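Local coordinates for UBP3-associated protein BRE5 (Saccharomyces cerevisiae, PDB 2QIY) that works with the ubiquitin protease UBP3 in removing ubiquitin, here represented by its N-terminal NTF2-like domain, which self-associates, at residues V63-R68 with N72-R77; A17-Y22 with I104-T109. One frame throughout, in Å; residues are numbered along the deposited sequence.

Contact 1 (V63-R68 with N72-R77); sequences VKVTGR and NKFFSR
Val63 and Val65, on the edge strand of the NTF2-like sheet, both press against the ring of Phe74, which stands on the helix that follows that strand. In this alpha+beta fold the strand turns through Gly67 into helix 68-77, and the helix packs back on the strand it has just left, with one aromatic side chain lying along it.

The apolar part rests on three side chains. Val63 and Val65, alternate residues of the strand, both point at the helix. Val63 sends CG1 toward the far part of the ring, 3.7 Å from Phe74 CE1, the valine and the phenylalanine reaching toward each other across the gap. Val65 meets the root of the same ring, its CG2 lying 4.1 Å from Phe74 CG. Both methyls approach the ring at a slant. Phe74 reaches them because its CG is anti to the backbone N (chi1 170°), which carries the ring outward from the helix and along the strand. Leu43 of the neighbouring strand 41-46 also touches Phe74.

The polar part is mostly helical backbone. Gly67 occupies the N-cap position with a positive phi of 94°, a conformation in which a side chain would press against the carbonyl oxygen of Thr66 and which therefore suits glycine. Within the first turns, Asn72 N donates to Arg68 O over 2.8 Å, with a nearly straight N-H...O angle of 163°. The Arg68 side chain turns elsewhere, its NH1 donating to the carbonyl oxygen of Tyr37.

One turn further, Asn72 O is gripped by two donors of a single residue. Ser76 N binds it at 2.9 Å, while Ser76 OG reaches the opposite face of its carbonyl plane, 2.8 Å from Asn72 O.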
ATOM      1  N   VAL A  63     -11.439   8.346  -5.684  1.00 20.73           N
ATOM      2  CA  VAL A  63     -11.714   8.810  -7.028  1.00 20.54           C
ATOM      3  C   VAL A  63     -10.370   9.025  -7.749  1.00 20.11           C
ATOM      4  O   VAL A  63      -9.386   9.440  -7.113  1.00 21.25           O
ATOM      5  CB  VAL A  63     -12.544  10.147  -7.013  1.00 21.38           C
ATOM      6  CG1 VAL A  63     -11.846  11.275  -6.206  1.00 21.67           C
ATOM      7  CG2 VAL A  63     -12.833  10.589  -8.431  1.00 23.40           C
ATOM      8  N   LYS A  64     -10.334   8.730  -9.050  1.00 20.49           N
ATOM      9  CA  LYS A  64      -9.139   8.915  -9.870  1.00 20.94           C
ATOM     10  C   LYS A  64      -9.124  10.267 -10.575  1.00 21.85           C
ATOM     11  O   LYS A  64     -10.124  10.683 -11.199  1.00 21.95           O
ATOM     12  CB  LYS A  64      -9.051   7.802 -10.921  1.00 21.87           C
ATOM     13  CG  LYS A  64      -8.851   6.453 -10.268  1.00 22.75           C
ATOM     14  CD  LYS A  64      -8.779   5.359 -11.311  1.00 26.16           C
ATOM     15  CE  LYS A  64      -8.376   4.063 -10.644  1.00 28.24           C
ATOM     16  NZ  LYS A  64      -8.180   2.994 -11.710  1.00 28.34           N
ATOM     17  N   VAL A  65      -7.976  10.933 -10.495  1.00 21.59           N
ATOM     18  CA  VAL A  65      -7.757  12.245 -11.148  1.00 23.78           C
ATOM     19  C   VAL A  65      -6.402  12.174 -11.848  1.00 24.13           C
ATOM     20  O   VAL A  65      -5.431  11.687 -11.256  1.00 25.14           O
ATOM     21  CB  VAL A  65      -7.693  13.404 -10.106  1.00 23.67           C
ATOM     22  CG1 VAL A  65      -7.758  14.772 -10.802  1.00 25.07           C
ATOM     23  CG2 VAL A  65      -8.808  13.285  -9.080  1.00 26.04           C
ATOM     24  N   THR A  66      -6.313  12.709 -13.062  1.00 23.74           N
ATOM     25  CA  THR A  66      -5.081  12.620 -13.839  1.00 24.27           C
ATOM     26  C   THR A  66      -4.661  13.993 -14.352  1.00 23.27           C
ATOM     27  O   THR A  66      -5.491  14.737 -14.859  1.00 23.52           O
ATOM     28  CB  THR A  66      -5.264  11.619 -15.027  1.00 25.05           C
ATOM     29  OG1 THR A  66      -5.453  10.310 -14.479  1.00 30.58           O
ATOM     30  CG2 THR A  66      -4.047  11.595 -15.934  1.00 26.07           C
ATOM     31  N   GLY A  67      -3.377  14.312 -14.216  1.00 21.76           N
ATOM     32  CA  GLY A  67      -2.843  15.576 -14.716  1.00 22.22           C
ATOM     33  C   GLY A  67      -2.832  16.645 -13.648  1.00 22.46           C
ATOM     34  O   GLY A  67      -3.758  16.749 -12.850  1.00 22.40           O
ATOM     35  N   ARG A  68      -1.798  17.483 -13.651  1.00 22.09           N
ATOM     36  CA  ARG A  68      -1.664  18.465 -12.580  1.00 22.78           C
ATOM     37  C   ARG A  68      -2.827  19.442 -12.478  1.00 22.18           C
ATOM     38  O   ARG A  68      -3.246  19.771 -11.380  1.00 22.27           O
ATOM     39  CB  ARG A  68      -0.357  19.229 -12.698  1.00 22.79           C
ATOM     40  CG  ARG A  68       0.025  19.875 -11.374  1.00 26.08           C
ATOM     41  CD  ARG A  68       1.548  19.780 -11.202  1.00 34.14           C
ATOM     42  NE  ARG A  68       2.023  20.715 -12.146  1.00 28.12           N
ATOM     43  CZ  ARG A  68       3.153  20.733 -12.849  1.00 29.22           C
ATOM     44  NH1 ARG A  68       4.166  19.873 -12.745  1.00 26.18           N
ATOM     45  NH2 ARG A  68       3.248  21.727 -13.682  1.00 26.21           N
ATOM     46  N   ASN A  72      -5.064  19.814  -9.209  1.00 21.60           N
ATOM     47  CA  ASN A  72      -5.263  21.091  -8.546  1.00 21.34           C
ATOM     48  C   ASN A  72      -6.729  21.446  -8.338  1.00 21.64           C
ATOM     49  O   ASN A  72      -7.121  21.906  -7.263  1.00 21.44           O
ATOM     50  CB  ASN A  72      -4.612  22.237  -9.316  1.00 21.62           C
ATOM     51  CG  ASN A  72      -4.941  23.568  -8.676  1.00 21.58           C
ATOM     52  OD1 ASN A  72      -5.714  24.406  -9.217  1.00 27.00           O
ATOM     53  ND2 ASN A  72      -4.403  23.764  -7.492  1.00 19.13           N
ATOM     54  N   LYS A  73      -7.549  21.231  -9.361  1.00 21.24           N
ATOM     55  CA  LYS A  73      -8.973  21.541  -9.264  1.00 23.89           C
ATOM     56  C   LYS A  73      -9.633  20.676  -8.178  1.00 22.79           C
ATOM     57  O   LYS A  73     -10.493  21.156  -7.419  1.00 22.84           O
ATOM     58  CB  LYS A  73      -9.633  21.354 -10.629  1.00 24.34           C
ATOM     59  CG  LYS A  73     -11.154  21.505 -10.658  1.00 28.20           C
ATOM     60  CD  LYS A  73     -11.749  21.116 -12.049  1.00 29.21           C
ATOM     61  CE  LYS A  73     -10.702  20.487 -13.004  1.00 35.54           C
ATOM     62  NZ  LYS A  73     -11.128  19.211 -13.693  1.00 36.71           N
ATOM     63  N   PHE A  74      -9.248  19.407  -8.124  1.00 22.40           N
ATOM     64  CA  PHE A  74      -9.752  18.496  -7.089  1.00 21.86           C
ATOM     65  C   PHE A  74      -9.367  18.964  -5.671  1.00 22.21           C
ATOM     66  O   PHE A  74     -10.231  19.100  -4.799  1.00 22.02           O
ATOM     67  CB  PHE A  74      -9.287  17.049  -7.353  1.00 22.23           C
ATOM     68  CG  PHE A  74      -9.565  16.113  -6.203  1.00 22.19           C
ATOM     69  CD1 PHE A  74     -10.840  15.561  -6.036  1.00 23.15           C
ATOM     70  CD2 PHE A  74      -8.582  15.833  -5.276  1.00 23.25           C
ATOM     71  CE1 PHE A  74     -11.112  14.704  -4.960  1.00 24.95           C
ATOM     72  CE2 PHE A  74      -8.829  14.973  -4.179  1.00 24.21           C
ATOM     73  CZ  PHE A  74     -10.108  14.426  -4.021  1.00 22.53           C
ATOM     74  N   PHE A  75      -8.086  19.210  -5.421  1.00 21.49           N
ATOM     75  CA  PHE A  75      -7.684  19.657  -4.081  1.00 21.36           C
ATOM     76  C   PHE A  75      -8.296  21.011  -3.703  1.00 20.83           C
ATOM     77  O   PHE A  75      -8.750  21.216  -2.580  1.00 21.16           O
ATOM     78  CB  PHE A  75      -6.162  19.720  -3.949  1.00 21.72           C
ATOM     79  CG  PHE A  75      -5.518  18.363  -3.752  1.00 21.66           C
ATOM     80  CD1 PHE A  75      -4.444  17.981  -4.538  1.00 22.17           C
ATOM     81  CD2 PHE A  75      -5.982  17.484  -2.771  1.00 22.12           C
ATOM     82  CE1 PHE A  75      -3.835  16.740  -4.358  1.00 24.67           C
ATOM     83  CE2 PHE A  75      -5.373  16.239  -2.577  1.00 23.47           C
ATOM     84  CZ  PHE A  75      -4.304  15.876  -3.372  1.00 23.13           C
ATOM     85  N   SER A  76      -8.310  21.922  -4.666  1.00 20.94           N
ATOM     86  CA  SER A  76      -8.830  23.256  -4.445  1.00 21.61           C
ATOM     87  C   SER A  76     -10.329  23.254  -4.101  1.00 22.37           C
ATOM     88  O   SER A  76     -10.756  23.987  -3.186  1.00 23.89           O
ATOM     89  CB  SER A  76      -8.524  24.134  -5.659  1.00 21.98           C
ATOM     90  OG  SER A  76      -7.126  24.333  -5.775  1.00 21.82           O
ATOM     91  N   ARG A  77     -11.123  22.442  -4.815  1.00 22.83           N
ATOM     92  CA  ARG A  77     -12.571  22.325  -4.556  1.00 23.42           C
ATOM     93  C   ARG A  77     -12.847  21.837  -3.139  1.00 23.63           C
ATOM     94  O   ARG A  77     -13.893  22.147  -2.551  1.00 24.92           O
ATOM     95  CB  ARG A  77     -13.234  21.376  -5.551  1.00 24.34           C
TER

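Contact 2 (A17-Y22 with I104-T109); sequences AFLQNY and ILIMAT
Leu19 and Phe18 of the long N-terminal helix meet Ile106 on the concave face of the curved NTF2-like sheet, a worked example of how a helix laid across a bent sheet packs on it through a phenylalanine and a leucine. The segment axes pass 10.7 Å apart at 59°.

Ile106 is the main bump on the strand. Its two arms part to serve two neighbours on the helix: the CG1 arm ends in CD1, 3.9 Å from Phe18 CD1 and oblique to the ring, while CG2 lies 4.0 Å from Leu19 CD2. The arms diverge because CG1 is anti to the carbonyl carbon (chi1 -56°) and CG2 anti to the backbone N. Leu19 and Ile106 lie alongside, pointing contrary ways, and the same CD2 methyl of Leu19 also faces Ala108. Leu19 CA and Ala108 CA, 8.3 Å apart, are the nearest such pair across the contact, a closeness to which the small alanine side chain may contribute.

Phe126 on the adjoining strand 120-130 stacks edge-to-face with Phe18 and also touches Leu19. Leu19 CD2 lies 4.3 Å from Ala108 CB.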
ATOM      1  N   ALA A  17      11.047  12.975   4.999  1.00 28.22           N
ATOM      2  CA  ALA A  17      10.805  14.393   4.701  1.00 26.70           C
ATOM      3  C   ALA A  17       9.675  14.561   3.696  1.00 26.11           C
ATOM      4  O   ALA A  17       8.812  15.429   3.871  1.00 25.41           O
ATOM      5  CB  ALA A  17      12.078  15.083   4.196  1.00 27.19           C
ATOM      6  N   PHE A  18       9.677  13.732   2.656  1.00 24.79           N
ATOM      7  CA  PHE A  18       8.615  13.802   1.663  1.00 24.20           C
ATOM      8  C   PHE A  18       7.236  13.662   2.294  1.00 24.34           C
ATOM      9  O   PHE A  18       6.324  14.452   2.014  1.00 23.75           O
ATOM     10  CB  PHE A  18       8.744  12.739   0.565  1.00 23.93           C
ATOM     11  CG  PHE A  18       7.523  12.674  -0.277  1.00 23.57           C
ATOM     12  CD1 PHE A  18       6.548  11.715  -0.030  1.00 23.71           C
ATOM     13  CD2 PHE A  18       7.279  13.661  -1.233  1.00 25.01           C
ATOM     14  CE1 PHE A  18       5.359  11.704  -0.763  1.00 21.64           C
ATOM     15  CE2 PHE A  18       6.089  13.670  -1.974  1.00 23.44           C
ATOM     16  CZ  PHE A  18       5.125  12.679  -1.737  1.00 23.03           C
ATOM     17  N   LEU A  19       7.067  12.634   3.118  1.00 24.41           N
ATOM     18  CA  LEU A  19       5.749  12.339   3.676  1.00 25.13           C
ATOM     19  C   LEU A  19       5.340  13.443   4.628  1.00 25.26           C
ATOM     20  O   LEU A  19       4.201  13.911   4.598  1.00 25.39           O
ATOM     21  CB  LEU A  19       5.787  11.015   4.424  1.00 24.32           C
ATOM     22  CG  LEU A  19       5.302   9.667   3.874  1.00 28.23           C
ATOM     23  CD1 LEU A  19       4.700   9.636   2.461  1.00 23.38           C
ATOM     24  CD2 LEU A  19       6.255   8.544   4.181  1.00 25.16           C
ATOM     25  N   GLN A  20       6.272  13.867   5.481  1.00 25.94           N
ATOM     26  CA  GLN A  20       5.936  14.919   6.444  1.00 27.77           C
ATOM     27  C   GLN A  20       5.529  16.197   5.712  1.00 27.52           C
ATOM     28  O   GLN A  20       4.496  16.786   6.028  1.00 27.89           O
ATOM     29  CB  GLN A  20       7.058  15.146   7.468  1.00 27.64           C
ATOM     30  CG  GLN A  20       6.492  15.714   8.773  1.00 30.92           C
ATOM     31  CD  GLN A  20       7.475  15.707   9.942  1.00 30.50           C
ATOM     32  OE1 GLN A  20       8.573  15.157   9.861  1.00 33.26           O
ATOM     33  NE2 GLN A  20       7.066  16.328  11.046  1.00 35.52           N
ATOM     34  N   ASN A  21       6.300  16.575   4.693  1.00 27.63           N
ATOM     35  CA  ASN A  21       5.995  17.759   3.876  1.00 28.14           C
ATOM     36  C   ASN A  21       4.666  17.691   3.111  1.00 27.60           C
ATOM     37  O   ASN A  21       3.917  18.676   3.071  1.00 27.58           O
ATOM     38  CB  ASN A  21       7.151  18.083   2.929  1.00 28.73           C
ATOM     39  CG  ASN A  21       8.395  18.570   3.670  1.00 30.23           C
ATOM     40  OD1 ASN A  21       8.303  19.119   4.772  1.00 33.12           O
ATOM     41  ND2 ASN A  21       9.562  18.363   3.071  1.00 30.48           N
ATOM     42  N   TYR A  22       4.371  16.519   2.547  1.00 26.25           N
ATOM     43  CA  TYR A  22       3.121  16.261   1.822  1.00 25.89           C
ATOM     44  C   TYR A  22       1.881  16.456   2.705  1.00 25.52           C
ATOM     45  O   TYR A  22       0.948  17.165   2.328  1.00 25.28           O
ATOM     46  CB  TYR A  22       3.155  14.825   1.303  1.00 25.56           C
ATOM     47  CG  TYR A  22       1.896  14.334   0.640  1.00 25.23           C
ATOM     48  CD1 TYR A  22       1.698  14.510  -0.720  1.00 27.12           C
ATOM     49  CD2 TYR A  22       0.922  13.644   1.366  1.00 23.95           C
ATOM     50  CE1 TYR A  22       0.547  14.024  -1.342  1.00 26.79           C
ATOM     51  CE2 TYR A  22      -0.244  13.144   0.754  1.00 24.57           C
ATOM     52  CZ  TYR A  22      -0.426  13.346  -0.603  1.00 25.46           C
ATOM     53  OH  TYR A  22      -1.562  12.868  -1.211  1.00 25.48           O
ATOM     54  N   ILE A 104      11.692   6.760  -6.753  1.00 19.21           N
ATOM     55  CA  ILE A 104      11.493   6.162  -5.438  1.00 19.89           C
ATOM     56  C   ILE A 104      10.036   5.758  -5.253  1.00 20.23           C
ATOM     57  O   ILE A 104       9.139   6.567  -5.441  1.00 20.38           O
ATOM     58  CB  ILE A 104      11.903   7.126  -4.293  1.00 20.22           C
ATOM     59  CG1 ILE A 104      13.309   7.687  -4.523  1.00 21.78           C
ATOM     60  CG2 ILE A 104      11.811   6.399  -2.925  1.00 20.97           C
ATOM     61  CD1 ILE A 104      13.631   8.889  -3.664  1.00 23.58           C
ATOM     62  N   LEU A 105       9.829   4.495  -4.892  1.00 20.84           N
ATOM     63  CA  LEU A 105       8.524   3.938  -4.506  1.00 21.60           C
ATOM     64  C   LEU A 105       8.406   4.021  -3.002  1.00 21.50           C
ATOM     65  O   LEU A 105       9.274   3.508  -2.293  1.00 21.49           O
ATOM     66  CB  LEU A 105       8.488   2.449  -4.892  1.00 21.86           C
ATOM     67  CG  LEU A 105       7.202   1.636  -5.163  1.00 26.48           C
ATOM     68  CD1 LEU A 105       7.292   0.125  -4.839  1.00 23.68           C
ATOM     69  CD2 LEU A 105       5.844   2.276  -4.810  1.00 22.91           C
ATOM     70  N   ILE A 106       7.342   4.670  -2.509  1.00 21.22           N
ATOM     71  CA  ILE A 106       7.113   4.803  -1.083  1.00 22.04           C
ATOM     72  C   ILE A 106       5.745   4.214  -0.713  1.00 22.43           C
ATOM     73  O   ILE A 106       4.752   4.489  -1.374  1.00 22.63           O
ATOM     74  CB  ILE A 106       7.169   6.298  -0.623  1.00 21.80           C
ATOM     75  CG1 ILE A 106       8.494   6.941  -1.026  1.00 22.24           C
ATOM     76  CG2 ILE A 106       6.937   6.407   0.887  1.00 22.53           C
ATOM     77  CD1 ILE A 106       8.563   8.478  -0.746  1.00 24.04           C
ATOM     78  N   MET A 107       5.685   3.417   0.343  1.00 22.80           N
ATOM     79  CA  MET A 107       4.364   3.045   0.876  1.00 24.47           C
ATOM     80  C   MET A 107       4.264   3.473   2.322  1.00 23.01           C
ATOM     81  O   MET A 107       5.187   3.215   3.108  1.00 22.38           O
ATOM     82  CB  MET A 107       4.157   1.542   0.871  1.00 24.50           C
ATOM     83  CG  MET A 107       4.037   0.883  -0.431  1.00 29.77           C
ATOM     84  SD  MET A 107       3.880  -0.872  -0.008  1.00 34.45           S
ATOM     85  CE  MET A 107       2.223  -0.903   0.592  1.00 26.96           C
ATOM     86  N   ALA A 108       3.145   4.102   2.683  1.00 22.79           N
ATOM     87  CA  ALA A 108       2.921   4.542   4.052  1.00 23.31           C
ATOM     88  C   ALA A 108       1.645   3.894   4.563  1.00 22.46           C
ATOM     89  O   ALA A 108       0.719   3.638   3.783  1.00 23.62           O
ATOM     90  CB  ALA A 108       2.782   6.033   4.076  1.00 23.68           C
ATOM     91  N   THR A 109       1.569   3.595   5.854  1.00 21.78           N
ATOM     92  CA  THR A 109       0.271   3.140   6.375  1.00 21.15           C
ATOM     93  C   THR A 109       0.052   3.854   7.673  1.00 21.84           C
ATOM     94  O   THR A 109       1.015   4.278   8.335  1.00 21.39           O
ATOM     95  CB  THR A 109       0.170   1.604   6.662  1.00 21.33           C
ATOM     96  OG1 THR A 109       0.862   1.274   7.884  1.00 20.86           O
ATOM     97  CG2 THR A 109       0.728   0.768   5.516  1.00 20.88           C
TER

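Both contacts set a helix against a strand of one mixed sheet, but contact 1 joins neighbours along the chain, three residues apart, whereas 81 residues separate the segments of contact 2. Contact 2 is buried, its centre about 8 Å from the centre of the chain; contact 1 sits at the surface, about 12 Å out, on the other side of that centre. Their own centres are about 19 Å apart, and their nearest atoms, about 5 Å apart, do not touch. Strand 62-66 is outermost within this chain, whereas strand 103-114 lies inside the sheet, and its Leu105, Met107 and Thr109 pack on Ile143, Thr125 and Ile147 of the second subunit.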